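Local coordinates for protein protoporphyrinogen oxidase (Exiguobacterium sibiricum, PDB 3LOV) that probably oxidises coproporphyrinogen III to coproporphyrin III with molecular oxygen, using FAD as cofactor, in the coproporphyrin-dependent route to heme b, at residues A105-L113 and L201-P210; V373-Q381 and Q400-D408. All coordinates share one frame; numbering follows the deposited sequence.

Interaction 1 of 2, residues A105-L113 and L201-P210; sequences AVMGIPTDL and LFEGMRLMRP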
ATOM      1  N   ALA A 105     -21.860   1.435 -11.132  1.00 30.71           N
ATOM      2  CA  ALA A 105     -21.444   0.768  -9.922  1.00 32.51           C
ATOM      3  C   ALA A 105     -20.550   1.678  -9.088  1.00 31.15           C
ATOM      4  O   ALA A 105     -19.839   2.487  -9.626  1.00 30.97           O
ATOM      5  CB  ALA A 105     -20.695  -0.501 -10.275  1.00 32.60           C
ATOM      6  N   VAL A 106     -20.640   1.561  -7.770  1.00 32.34           N
ATOM      7  CA  VAL A 106     -19.725   2.217  -6.847  1.00 32.98           C
ATOM      8  C   VAL A 106     -18.932   1.122  -6.106  1.00 34.52           C
ATOM      9  O   VAL A 106     -19.509   0.329  -5.348  1.00 29.75           O
ATOM     10  CB  VAL A 106     -20.507   3.072  -5.816  1.00 33.04           C
ATOM     11  CG1 VAL A 106     -19.563   3.607  -4.721  1.00 29.41           C
ATOM     12  CG2 VAL A 106     -21.212   4.223  -6.522  1.00 33.09           C
HETATM   13  N   MSE A 107     -17.618   1.087  -6.333  1.00 36.95           N
HETATM   14  CA  MSE A 107     -16.724   0.051  -5.772  1.00 37.66           C
HETATM   15  C   MSE A 107     -17.193  -1.359  -6.159  1.00 33.72           C
HETATM   16  O   MSE A 107     -17.168  -2.283  -5.356  1.00 33.34           O
HETATM   17  CB  MSE A 107     -16.634   0.183  -4.255  1.00 37.83           C
HETATM   18  CG  MSE A 107     -16.702   1.620  -3.750  1.00 52.65           C
HETATM   19 SE   MSE A 107     -14.980   2.439  -3.452  0.75 75.77          SE
HETATM   20  CE  MSE A 107     -13.869   1.647  -4.898  1.00 52.47           C
ATOM     21  N   GLY A 108     -17.641  -1.497  -7.399  1.00 29.87           N
ATOM     22  CA  GLY A 108     -18.113  -2.754  -7.909  1.00 28.48           C
ATOM     23  C   GLY A 108     -19.522  -3.135  -7.513  1.00 27.86           C
ATOM     24  O   GLY A 108     -20.020  -4.162  -7.962  1.00 29.82           O
ATOM     25  N   ILE A 109     -20.162  -2.342  -6.650  1.00 29.45           N
ATOM     26  CA  ILE A 109     -21.533  -2.611  -6.229  1.00 27.80           C
ATOM     27  C   ILE A 109     -22.468  -1.791  -7.119  1.00 27.91           C
ATOM     28  O   ILE A 109     -22.351  -0.559  -7.159  1.00 27.27           O
ATOM     29  CB  ILE A 109     -21.807  -2.251  -4.734  1.00 30.23           C
ATOM     30  CG1 ILE A 109     -20.953  -3.129  -3.799  1.00 31.16           C
ATOM     31  CG2 ILE A 109     -23.316  -2.444  -4.441  1.00 24.33           C
ATOM     32  CD1 ILE A 109     -20.971  -2.704  -2.383  1.00 28.54           C
ATOM     33  N   PRO A 110     -23.381  -2.470  -7.832  1.00 27.49           N
ATOM     34  CA  PRO A 110     -24.291  -1.815  -8.760  1.00 27.11           C
ATOM     35  C   PRO A 110     -25.203  -0.774  -8.117  1.00 24.72           C
ATOM     36  O   PRO A 110     -25.819  -1.043  -7.099  1.00 23.62           O
ATOM     37  CB  PRO A 110     -25.133  -2.988  -9.311  1.00 27.38           C
ATOM     38  CG  PRO A 110     -24.239  -4.129  -9.256  1.00 28.27           C
ATOM     39  CD  PRO A 110     -23.507  -3.941  -7.942  1.00 28.51           C
ATOM     40  N   THR A 111     -25.259   0.401  -8.719  1.00 25.50           N
ATOM     41  CA  THR A 111     -26.219   1.431  -8.317  1.00 26.40           C
ATOM     42  C   THR A 111     -27.180   1.770  -9.471  1.00 27.29           C
ATOM     43  O   THR A 111     -28.242   2.363  -9.229  1.00 27.06           O
ATOM     44  CB  THR A 111     -25.498   2.682  -7.831  1.00 25.79           C
ATOM     45  OG1 THR A 111     -24.694   3.180  -8.887  1.00 27.27           O
ATOM     46  CG2 THR A 111     -24.591   2.366  -6.583  1.00 24.86           C
ATOM     47  N   ASP A 112     -26.828   1.381 -10.701  1.00 25.49           N
ATOM     48  CA  ASP A 112     -27.717   1.528 -11.881  1.00 26.96           C
ATOM     49  C   ASP A 112     -27.814   0.195 -12.620  1.00 28.57           C
ATOM     50  O   ASP A 112     -26.940  -0.162 -13.442  1.00 28.69           O
ATOM     51  CB  ASP A 112     -27.171   2.630 -12.776  1.00 28.72           C
ATOM     52  CG  ASP A 112     -27.933   2.784 -14.082  1.00 31.71           C
ATOM     53  OD1 ASP A 112     -28.574   1.826 -14.576  1.00 27.38           O
ATOM     54  OD2 ASP A 112     -27.848   3.903 -14.626  1.00 37.55           O
ATOM     55  N   LEU A 113     -28.879  -0.541 -12.330  1.00 26.83           N
ATOM     56  CA  LEU A 113     -28.965  -1.928 -12.758  1.00 28.38           C
ATOM     57  C   LEU A 113     -28.971  -2.083 -14.291  1.00 29.75           C
ATOM     58  O   LEU A 113     -28.449  -3.064 -14.815  1.00 25.71           O
ATOM     59  CB  LEU A 113     -30.183  -2.596 -12.153  1.00 25.82           C
ATOM     60  CG  LEU A 113     -30.210  -2.734 -10.632  1.00 34.06           C
ATOM     61  CD1 LEU A 113     -31.484  -3.417 -10.213  1.00 36.38           C
ATOM     62  CD2 LEU A 113     -29.023  -3.532 -10.134  1.00 30.63           C
ATOM     63  N   LEU A 201     -28.284  -2.274   1.326  1.00 21.79           N
ATOM     64  CA  LEU A 201     -26.982  -1.989   0.730  1.00 20.39           C
ATOM     65  C   LEU A 201     -27.050  -1.258  -0.609  1.00 21.61           C
ATOM     66  O   LEU A 201     -26.277  -0.302  -0.851  1.00 24.13           O
ATOM     67  CB  LEU A 201     -26.142  -3.275   0.589  1.00 18.58           C
ATOM     68  CG  LEU A 201     -24.743  -3.004  -0.026  1.00 22.08           C
ATOM     69  CD1 LEU A 201     -23.959  -1.990   0.797  1.00 17.35           C
ATOM     70  CD2 LEU A 201     -23.929  -4.304  -0.174  1.00 21.80           C
ATOM     71  N   PHE A 202     -27.944  -1.716  -1.492  1.00 21.25           N
ATOM     72  CA  PHE A 202     -28.183  -1.075  -2.794  1.00 18.54           C
ATOM     73  C   PHE A 202     -28.531   0.423  -2.668  1.00 19.11           C
ATOM     74  O   PHE A 202     -27.965   1.254  -3.362  1.00 20.35           O
ATOM     75  CB  PHE A 202     -29.322  -1.815  -3.479  1.00 20.66           C
ATOM     76  CG  PHE A 202     -29.741  -1.255  -4.807  1.00 22.70           C
ATOM     77  CD1 PHE A 202     -28.872  -1.262  -5.886  1.00 27.48           C
ATOM     78  CD2 PHE A 202     -31.042  -0.805  -5.005  1.00 26.08           C
ATOM     79  CE1 PHE A 202     -29.279  -0.795  -7.131  1.00 23.35           C
ATOM     80  CE2 PHE A 202     -31.465  -0.342  -6.253  1.00 25.00           C
ATOM     81  CZ  PHE A 202     -30.583  -0.332  -7.315  1.00 19.35           C
ATOM     82  N   GLU A 203     -29.430   0.770  -1.758  1.00 22.93           N
ATOM     83  CA  GLU A 203     -29.788   2.192  -1.563  1.00 25.10           C
ATOM     84  C   GLU A 203     -28.722   2.952  -0.767  1.00 26.86           C
ATOM     85  O   GLU A 203     -28.592   4.174  -0.879  1.00 27.84           O
ATOM     86  CB  GLU A 203     -31.157   2.325  -0.907  1.00 22.84           C
ATOM     87  CG  GLU A 203     -32.343   1.812  -1.786  1.00 21.60           C
ATOM     88  CD  GLU A 203     -32.705   2.661  -3.011  1.00 24.61           C
ATOM     89  OE1 GLU A 203     -32.105   3.729  -3.235  1.00 21.48           O
ATOM     90  OE2 GLU A 203     -33.634   2.248  -3.756  1.00 24.14           O
ATOM     91  N   GLY A 204     -27.934   2.233   0.010  1.00 27.11           N
ATOM     92  CA  GLY A 204     -26.792   2.852   0.672  1.00 29.02           C
ATOM     93  C   GLY A 204     -25.739   3.283  -0.331  1.00 29.40           C
ATOM     94  O   GLY A 204     -25.230   4.407  -0.264  1.00 30.94           O
HETATM   95  N   MSE A 205     -25.403   2.400  -1.264  1.00 28.48           N
HETATM   96  CA  MSE A 205     -24.441   2.757  -2.327  1.00 28.87           C
HETATM   97  C   MSE A 205     -24.988   3.836  -3.249  1.00 27.84           C
HETATM   98  O   MSE A 205     -24.220   4.596  -3.845  1.00 26.40           O
HETATM   99  CB  MSE A 205     -24.039   1.545  -3.166  1.00 27.17           C
HETATM  100  CG  MSE A 205     -23.440   0.404  -2.380  1.00 29.45           C
HETATM  101 SE   MSE A 205     -21.992   0.990  -1.211  0.75 33.96          SE
HETATM  102  CE  MSE A 205     -20.762   1.619  -2.563  1.00 31.77           C
ATOM    103  N   ARG A 206     -26.305   3.887  -3.394  1.00 28.94           N
ATOM    104  CA  ARG A 206     -26.921   4.928  -4.201  1.00 29.48           C
ATOM    105  C   ARG A 206     -26.801   6.319  -3.576  1.00 32.44           C
ATOM    106  O   ARG A 206     -26.679   7.283  -4.316  1.00 33.88           O
ATOM    107  CB  ARG A 206     -28.373   4.585  -4.551  1.00 30.23           C
ATOM    108  CG  ARG A 206     -28.460   3.554  -5.687  1.00 27.40           C
ATOM    109  CD  ARG A 206     -29.711   2.737  -5.621  1.00 33.57           C
ATOM    110  NE  ARG A 206     -30.953   3.436  -5.985  1.00 33.81           N
ATOM    111  CZ  ARG A 206     -31.372   3.625  -7.242  1.00 39.20           C
ATOM    112  NH1 ARG A 206     -30.622   3.251  -8.282  1.00 33.28           N
ATOM    113  NH2 ARG A 206     -32.547   4.209  -7.469  1.00 31.81           N
ATOM    114  N   LEU A 207     -26.822   6.432  -2.242  1.00 36.08           N
ATOM    115  CA  LEU A 207     -26.491   7.705  -1.571  1.00 36.78           C
ATOM    116  C   LEU A 207     -25.087   8.200  -1.955  1.00 41.22           C
ATOM    117  O   LEU A 207     -24.854   9.395  -1.989  1.00 41.17           O
ATOM    118  CB  LEU A 207     -26.518   7.553  -0.044  1.00 36.85           C
ATOM    119  CG  LEU A 207     -27.833   7.288   0.674  1.00 31.61           C
ATOM    120  CD1 LEU A 207     -27.553   7.367   2.127  1.00 22.47           C
ATOM    121  CD2 LEU A 207     -28.925   8.290   0.243  1.00 35.07           C
HETATM  122  N   MSE A 208     -24.165   7.265  -2.222  1.00 45.36           N
HETATM  123  CA  MSE A 208     -22.750   7.564  -2.551  1.00 47.72           C
HETATM  124  C   MSE A 208     -22.461   7.826  -4.034  1.00 50.56           C
HETATM  125  O   MSE A 208     -21.292   7.959  -4.399  1.00 51.54           O
HETATM  126  CB  MSE A 208     -21.837   6.389  -2.109  1.00 45.60           C
HETATM  127  CG  MSE A 208     -21.804   6.096  -0.603  1.00 51.81           C
HETATM  128 SE   MSE A 208     -20.685   4.520  -0.089  0.75 52.44          SE
HETATM  129  CE  MSE A 208     -18.984   5.149  -0.964  1.00 38.97           C
ATOM    130  N   ARG A 209     -23.476   7.865  -4.903  1.00 53.97           N
ATOM    131  CA  ARG A 209     -23.206   8.024  -6.350  1.00 57.28           C
ATOM    132  C   ARG A 209     -22.649   9.397  -6.659  1.00 61.16           C
ATOM    133  O   ARG A 209     -23.066  10.374  -6.030  1.00 62.35           O
ATOM    134  CB  ARG A 209     -24.451   7.863  -7.217  1.00 57.50           C
ATOM    135  CG  ARG A 209     -24.754   6.430  -7.647  1.00 59.03           C
ATOM    136  CD  ARG A 209     -26.185   6.350  -8.148  1.00 61.89           C
ATOM    137  NE  ARG A 209     -27.064   7.008  -7.176  1.00 54.99           N
ATOM    138  CZ  ARG A 209     -28.344   7.308  -7.378  1.00 58.05           C
ATOM    139  NH1 ARG A 209     -28.956   6.985  -8.515  1.00 48.99           N
ATOM    140  NH2 ARG A 209     -29.026   7.911  -6.410  1.00 59.62           N
ATOM    141  N   PRO A 210     -21.737   9.477  -7.655  1.00 64.24           N
ATOM    142  CA  PRO A 210     -21.140  10.761  -8.110  1.00 64.96           C
ATOM    143  C   PRO A 210     -22.112  11.740  -8.787  1.00 65.16           C
ATOM    144  O   PRO A 210     -23.320  11.496  -8.833  1.00 65.89           O
ATOM    145  CB  PRO A 210     -20.047  10.316  -9.103  1.00 64.99           C
ATOM    146  CG  PRO A 210     -19.765   8.857  -8.770  1.00 65.41           C
ATOM    147  CD  PRO A 210     -21.045   8.298  -8.234  1.00 64.33           C
TER
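Val106, Ile109 and Thr111 pack on Met205 in a mainly apolar contact that joins a tight beta-hairpin to the short helix 201-207, toward the periphery of the molecule, the centre of the contact about 25 Å from the centre of the chain. Met205, a selenomethionine in this crystal, bends at both chi2 (-51°) and chi3 (-63°), which folds its chain along the hairpin instead of reaching straight out. Its CG lies 3.5 Å from Ile109 CG2, the two side chains crossing at about a right angle, while its CB meets Thr111 CG2 at 3.6 Å. The terminal methyl is turned toward Val106, though the exact spacing there is doubtful. Val106 and Ile109 exchange two backbone hydrogen bonds around a type I' turn with Met107 and Gly108 at its corners, both at positive phi; this two-residue hairpin directs the side chains of Val106 and Ile109 to the helix together. Beyond the hairpin the contact becomes more polar. Pro110 O comes to the edge of the Phe202 ring, near its plane and 3.3 Å from CD1, while Arg206 CD sits over the centre of one face, 3.5 Å above the ring plane. Arg206 NH1 donates to Thr111 O (2.7 Å); the bond is bent to 135° at the hydrogen, yet the oxygen lies in the guanidinium plane. Arg206 NE forms a salt bridge with Glu203 OE1 at 3.0 Å, also near that plane, and these two in-plane bonds should restrict the rotation of the guanidinium. Arg209 doubles back, its CG and CD sliding past Thr111, and grips Arg206 O with NE (2.9 Å) and NH2. Helix 124-135 adds Leu134 and Leu135 beside Phe202, and helix 189-198 supplies Phe191 against Met205.

Interaction 2 of 2, residues V373-Q381 and Q400-D408; sequences VHESDEVLQ and QVIISRLMD
The guanidinium of Arg405 carries Leu380 CD2 over one face, 3.5 Å from NH2, and meets Val373 O and Asp377 OD1 at its edge, near its plane. NH1 and NH2 both donate to Asp377 OD1, at 2.7 and 2.8 Å, an end-on grip on a single oxygen with the carboxylate and guanidinium planes 7° apart. NE binds Val373 O (3.0 Å) in the guanidinium plane; Glu375 O, bound by NH2 at 2.9 Å, is tilted 29° out of it. The chain of Arg405, extended from CG to NE, stands up from the outermost strand 400-411 of the mixed sheet to reach the loop that leads into helix 377-392. The axes of helix segment 377-381 and strand segment 400-406 make an angle of 106°. Ser376 is the N-cap, with OG accepting from Val379 N. Further along, Ile403 CD1 rests 3.6 Å from Asp377 CG, and the amide of Gln381 lies against the Val401 methyls. Four hydrogen bonds tie one arginine to Val373 and Glu375 in the loop before the helix and to Asp377 in its first turn; the carboxylate and carbonyls probably offset its charge beside the positive end of the helix dipole, while the arginine should favour ionised Asp377.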
ATOM      1  N   VAL A 373       8.604 -14.094  -7.626  1.00 23.19           N
ATOM      2  CA  VAL A 373       9.345 -12.921  -7.124  1.00 27.18           C
ATOM      3  C   VAL A 373      10.790 -13.298  -6.694  1.00 30.53           C
ATOM      4  O   VAL A 373      11.724 -12.490  -6.818  1.00 31.97           O
ATOM      5  CB  VAL A 373       8.591 -12.252  -5.963  1.00 25.77           C
ATOM      6  CG1 VAL A 373       9.296 -11.012  -5.542  1.00 26.82           C
ATOM      7  CG2 VAL A 373       7.166 -11.911  -6.397  1.00 23.99           C
ATOM      8  N   HIS A 374      10.965 -14.540  -6.247  1.00 29.18           N
ATOM      9  CA  HIS A 374      12.267 -15.074  -5.862  1.00 31.87           C
ATOM     10  C   HIS A 374      13.051 -15.677  -7.027  1.00 32.68           C
ATOM     11  O   HIS A 374      14.181 -16.070  -6.839  1.00 34.78           O
ATOM     12  CB  HIS A 374      12.115 -16.137  -4.762  1.00 33.33           C
ATOM     13  CG  HIS A 374      11.283 -15.698  -3.597  1.00 37.45           C
ATOM     14  ND1 HIS A 374      11.831 -15.222  -2.424  1.00 41.50           N
ATOM     15  CD2 HIS A 374       9.936 -15.627  -3.440  1.00 39.74           C
ATOM     16  CE1 HIS A 374      10.857 -14.916  -1.581  1.00 45.53           C
ATOM     17  NE2 HIS A 374       9.697 -15.134  -2.181  1.00 38.61           N
ATOM     18  N   GLU A 375      12.468 -15.759  -8.217  1.00 32.76           N
ATOM     19  CA  GLU A 375      13.182 -16.297  -9.369  1.00 34.67           C
ATOM     20  C   GLU A 375      14.046 -15.227 -10.012  1.00 35.03           C
ATOM     21  O   GLU A 375      13.937 -14.044  -9.704  1.00 34.10           O
ATOM     22  CB  GLU A 375      12.215 -16.865 -10.424  1.00 36.05           C
ATOM     23  CG  GLU A 375      11.354 -18.024  -9.937  1.00 37.41           C
ATOM     24  CD  GLU A 375      12.161 -19.300  -9.604  1.00 45.57           C
ATOM     25  OE1 GLU A 375      13.197 -19.517 -10.254  1.00 44.54           O
ATOM     26  OE2 GLU A 375      11.755 -20.080  -8.697  1.00 45.55           O
ATOM     27  N   SER A 376      14.911 -15.662 -10.914  1.00 33.47           N
ATOM     28  CA  SER A 376      15.792 -14.757 -11.664  1.00 33.37           C
ATOM     29  C   SER A 376      15.030 -13.739 -12.499  1.00 30.90           C
ATOM     30  O   SER A 376      13.900 -14.009 -12.914  1.00 28.87           O
ATOM     31  CB  SER A 376      16.654 -15.579 -12.647  1.00 34.75           C
ATOM     32  OG  SER A 376      15.887 -16.040 -13.762  1.00 30.88           O
ATOM     33  N   ASP A 377      15.696 -12.627 -12.805  1.00 29.87           N
ATOM     34  CA  ASP A 377      15.199 -11.619 -13.748  1.00 32.98           C
ATOM     35  C   ASP A 377      14.713 -12.160 -15.102  1.00 34.77           C
ATOM     36  O   ASP A 377      13.744 -11.646 -15.649  1.00 33.44           O
ATOM     37  CB  ASP A 377      16.295 -10.600 -14.069  1.00 32.42           C
ATOM     38  CG  ASP A 377      16.523  -9.612 -12.962  1.00 39.59           C
ATOM     39  OD1 ASP A 377      15.901  -9.749 -11.891  1.00 44.49           O
ATOM     40  OD2 ASP A 377      17.340  -8.689 -13.164  1.00 41.15           O
ATOM     41  N   GLU A 378      15.399 -13.158 -15.654  1.00 35.64           N
ATOM     42  CA  GLU A 378      15.041 -13.686 -16.973  1.00 37.58           C
ATOM     43  C   GLU A 378      13.759 -14.502 -16.892  1.00 35.07           C
ATOM     44  O   GLU A 378      12.924 -14.400 -17.780  1.00 35.25           O
ATOM     45  CB  GLU A 378      16.165 -14.546 -17.590  1.00 41.36           C
ATOM     46  CG  GLU A 378      17.567 -13.934 -17.456  1.00 48.48           C
ATOM     47  CD  GLU A 378      18.228 -14.327 -16.134  1.00 56.92           C
ATOM     48  OE1 GLU A 378      18.543 -15.532 -15.988  1.00 65.67           O
ATOM     49  OE2 GLU A 378      18.405 -13.453 -15.240  1.00 42.04           O
ATOM     50  N   VAL A 379      13.603 -15.299 -15.832  1.00 32.31           N
ATOM     51  CA  VAL A 379      12.367 -16.067 -15.629  1.00 33.44           C
ATOM     52  C   VAL A 379      11.144 -15.164 -15.323  1.00 33.21           C
ATOM     53  O   VAL A 379      10.050 -15.379 -15.838  1.00 35.84           O
ATOM     54  CB  VAL A 379      12.552 -17.128 -14.533  1.00 31.73           C
ATOM     55  CG1 VAL A 379      11.247 -17.738 -14.170  1.00 30.29           C
ATOM     56  CG2 VAL A 379      13.506 -18.209 -15.007  1.00 30.90           C
ATOM     57  N   LEU A 380      11.345 -14.153 -14.488  1.00 35.45           N
ATOM     58  CA  LEU A 380      10.305 -13.160 -14.164  1.00 33.65           C
ATOM     59  C   LEU A 380       9.908 -12.355 -15.414  1.00 32.54           C
ATOM     60  O   LEU A 380       8.744 -12.186 -15.733  1.00 29.52           O
ATOM     61  CB  LEU A 380      10.844 -12.226 -13.089  1.00 32.68           C
ATOM     62  CG  LEU A 380       9.960 -11.211 -12.388  1.00 33.59           C
ATOM     63  CD1 LEU A 380       8.615 -11.833 -11.932  1.00 25.69           C
ATOM     64  CD2 LEU A 380      10.747 -10.672 -11.203  1.00 28.62           C
ATOM     65  N   GLN A 381      10.901 -11.883 -16.137  1.00 32.76           N
ATOM     66  CA  GLN A 381      10.652 -11.136 -17.346  1.00 35.71           C
ATOM     67  C   GLN A 381       9.907 -11.958 -18.399  1.00 34.23           C
ATOM     68  O   GLN A 381       8.952 -11.479 -19.014  1.00 32.45           O
ATOM     69  CB  GLN A 381      11.972 -10.686 -17.926  1.00 36.10           C
ATOM     70  CG  GLN A 381      11.823  -9.997 -19.246  1.00 46.12           C
ATOM     71  CD  GLN A 381      13.003  -9.133 -19.533  1.00 55.34           C
ATOM     72  OE1 GLN A 381      13.843  -8.908 -18.654  1.00 57.20           O
ATOM     73  NE2 GLN A 381      13.086  -8.639 -20.766  1.00 61.48           N
ATOM     74  N   GLN A 400      13.365  -1.525 -23.086  1.00 35.80           N
ATOM     75  CA  GLN A 400      14.068  -1.602 -21.809  1.00 34.11           C
ATOM     76  C   GLN A 400      13.114  -2.186 -20.776  1.00 32.22           C
ATOM     77  O   GLN A 400      11.906  -1.945 -20.869  1.00 31.32           O
ATOM     78  CB  GLN A 400      14.528  -0.217 -21.374  1.00 34.05           C
ATOM     79  CG  GLN A 400      15.556  -0.267 -20.240  1.00 40.47           C
ATOM     80  CD  GLN A 400      15.798   1.071 -19.611  1.00 36.91           C
ATOM     81  OE1 GLN A 400      15.343   2.101 -20.105  1.00 42.81           O
ATOM     82  NE2 GLN A 400      16.529   1.072 -18.510  1.00 36.57           N
ATOM     83  N   VAL A 401      13.659  -2.951 -19.823  1.00 29.22           N
ATOM     84  CA  VAL A 401      12.881  -3.526 -18.745  1.00 29.43           C
ATOM     85  C   VAL A 401      13.499  -3.130 -17.403  1.00 27.04           C
ATOM     86  O   VAL A 401      14.692  -3.164 -17.252  1.00 28.82           O
ATOM     87  CB  VAL A 401      12.734  -5.060 -18.926  1.00 27.59           C
ATOM     88  CG1 VAL A 401      11.826  -5.655 -17.886  1.00 28.09           C
ATOM     89  CG2 VAL A 401      12.171  -5.347 -20.298  1.00 31.70           C
ATOM     90  N   ILE A 402      12.667  -2.706 -16.448  1.00 26.99           N
ATOM     91  CA  ILE A 402      13.118  -2.307 -15.107  1.00 25.62           C
ATOM     92  C   ILE A 402      12.358  -3.194 -14.130  1.00 26.97           C
ATOM     93  O   ILE A 402      11.106  -3.150 -14.056  1.00 23.49           O
ATOM     94  CB  ILE A 402      12.822  -0.788 -14.811  1.00 28.39           C
ATOM     95  CG1 ILE A 402      13.475   0.131 -15.873  1.00 26.90           C
ATOM     96  CG2 ILE A 402      13.271  -0.385 -13.337  1.00 23.03           C
ATOM     97  CD1 ILE A 402      12.708   1.537 -16.145  1.00 23.36           C
ATOM     98  N   ILE A 403      13.112  -4.030 -13.410  1.00 27.70           N
ATOM     99  CA  ILE A 403      12.579  -4.992 -12.457  1.00 26.84           C
ATOM    100  C   ILE A 403      12.889  -4.542 -11.018  1.00 25.59           C
ATOM    101  O   ILE A 403      14.013  -4.197 -10.712  1.00 25.34           O
ATOM    102  CB  ILE A 403      13.196  -6.403 -12.689  1.00 30.43           C
ATOM    103  CG1 ILE A 403      12.665  -7.034 -13.986  1.00 35.07           C
ATOM    104  CG2 ILE A 403      12.881  -7.327 -11.542  1.00 22.66           C
ATOM    105  CD1 ILE A 403      13.435  -8.317 -14.385  1.00 37.06           C
ATOM    106  N   SER A 404      11.886  -4.516 -10.159  1.00 22.46           N
ATOM    107  CA  SER A 404      12.079  -4.171  -8.752  1.00 24.72           C
ATOM    108  C   SER A 404      11.356  -5.193  -7.906  1.00 23.21           C
ATOM    109  O   SER A 404      10.361  -5.765  -8.337  1.00 25.42           O
ATOM    110  CB  SER A 404      11.527  -2.788  -8.467  1.00 25.41           C
ATOM    111  OG  SER A 404      12.064  -1.870  -9.401  1.00 24.40           O
ATOM    112  N   ARG A 405      11.885  -5.456  -6.720  1.00 23.93           N
ATOM    113  CA  ARG A 405      11.389  -6.545  -5.866  1.00 26.15           C
ATOM    114  C   ARG A 405      11.188  -5.992  -4.471  1.00 26.18           C
ATOM    115  O   ARG A 405      12.112  -5.436  -3.893  1.00 23.60           O
ATOM    116  CB  ARG A 405      12.378  -7.730  -5.807  1.00 25.57           C
ATOM    117  CG  ARG A 405      12.447  -8.579  -7.089  1.00 26.44           C
ATOM    118  CD  ARG A 405      13.502  -9.684  -6.985  1.00 29.04           C
ATOM    119  NE  ARG A 405      13.516 -10.554  -8.160  1.00 30.63           N
ATOM    120  CZ  ARG A 405      14.172 -10.306  -9.283  1.00 31.99           C
ATOM    121  NH1 ARG A 405      14.896  -9.199  -9.408  1.00 32.67           N
ATOM    122  NH2 ARG A 405      14.124 -11.188 -10.285  1.00 32.01           N
ATOM    123  N   LEU A 406       9.980  -6.151  -3.952  1.00 24.03           N
ATOM    124  CA  LEU A 406       9.612  -5.671  -2.636  1.00 23.90           C
ATOM    125  C   LEU A 406       9.321  -6.886  -1.768  1.00 24.79           C
ATOM    126  O   LEU A 406       8.163  -7.373  -1.717  1.00 21.51           O
ATOM    127  CB  LEU A 406       8.425  -4.743  -2.766  1.00 23.99           C
ATOM    128  CG  LEU A 406       8.742  -3.543  -3.686  1.00 29.73           C
ATOM    129  CD1 LEU A 406       8.250  -3.740  -5.166  1.00 27.01           C
ATOM    130  CD2 LEU A 406       8.140  -2.334  -3.086  1.00 28.29           C
HETATM  131  N   MSE A 407      10.396  -7.415  -1.160  1.00 21.97           N
HETATM  132  CA  MSE A 407      10.322  -8.636  -0.359  1.00 23.09           C
HETATM  133  C   MSE A 407       9.477  -8.419   0.924  1.00 22.19           C
HETATM  134  O   MSE A 407       9.658  -7.424   1.631  1.00 20.62           O
HETATM  135  CB  MSE A 407      11.727  -9.141   0.045  1.00 27.95           C
HETATM  136  CG  MSE A 407      12.666  -9.557  -1.106  1.00 29.15           C
HETATM  137 SE   MSE A 407      11.820 -10.489  -2.587  0.75 38.17          SE
HETATM  138  CE  MSE A 407      11.225 -12.140  -1.771  1.00 40.18           C
ATOM    139  N   ASP A 408       8.572  -9.370   1.222  1.00 20.17           N
ATOM    140  CA  ASP A 408       7.730  -9.324   2.432  1.00 21.93           C
ATOM    141  C   ASP A 408       7.116  -7.945   2.662  1.00 24.93           C
ATOM    142  O   ASP A 408       7.064  -7.474   3.799  1.00 29.10           O
ATOM    143  CB  ASP A 408       8.532  -9.721   3.684  1.00 22.75           C
ATOM    144  CG  ASP A 408       9.422 -10.942   3.443  1.00 23.61           C
ATOM    145  OD1 ASP A 408       9.015 -11.860   2.675  1.00 29.94           O
ATOM    146  OD2 ASP A 408      10.552 -10.962   3.966  1.00 45.28           O
TER

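Overall arrangement
Interactions 1 and 2 come one after the other along the chain and do not touch: their centres are 39 Å apart and their nearest atoms about 22 Å. They differ in their relation to FAD. Interaction 2 borders the cofactor site: Leu406, whose CB is directed away from residues 373-381, touches FAD, and the side chain of Met407 lies about 9 Å from FAD and about 7 Å from that of the FAD-binding Lys44. The neighbours Arg405 and Leu406 thus leave opposite faces of one edge strand, toward the helix and toward FAD. Interaction 1 is away from the annotated sites and joins a hairpin to a mainly helical part of the same flavin-containing amine oxidoreductase family region.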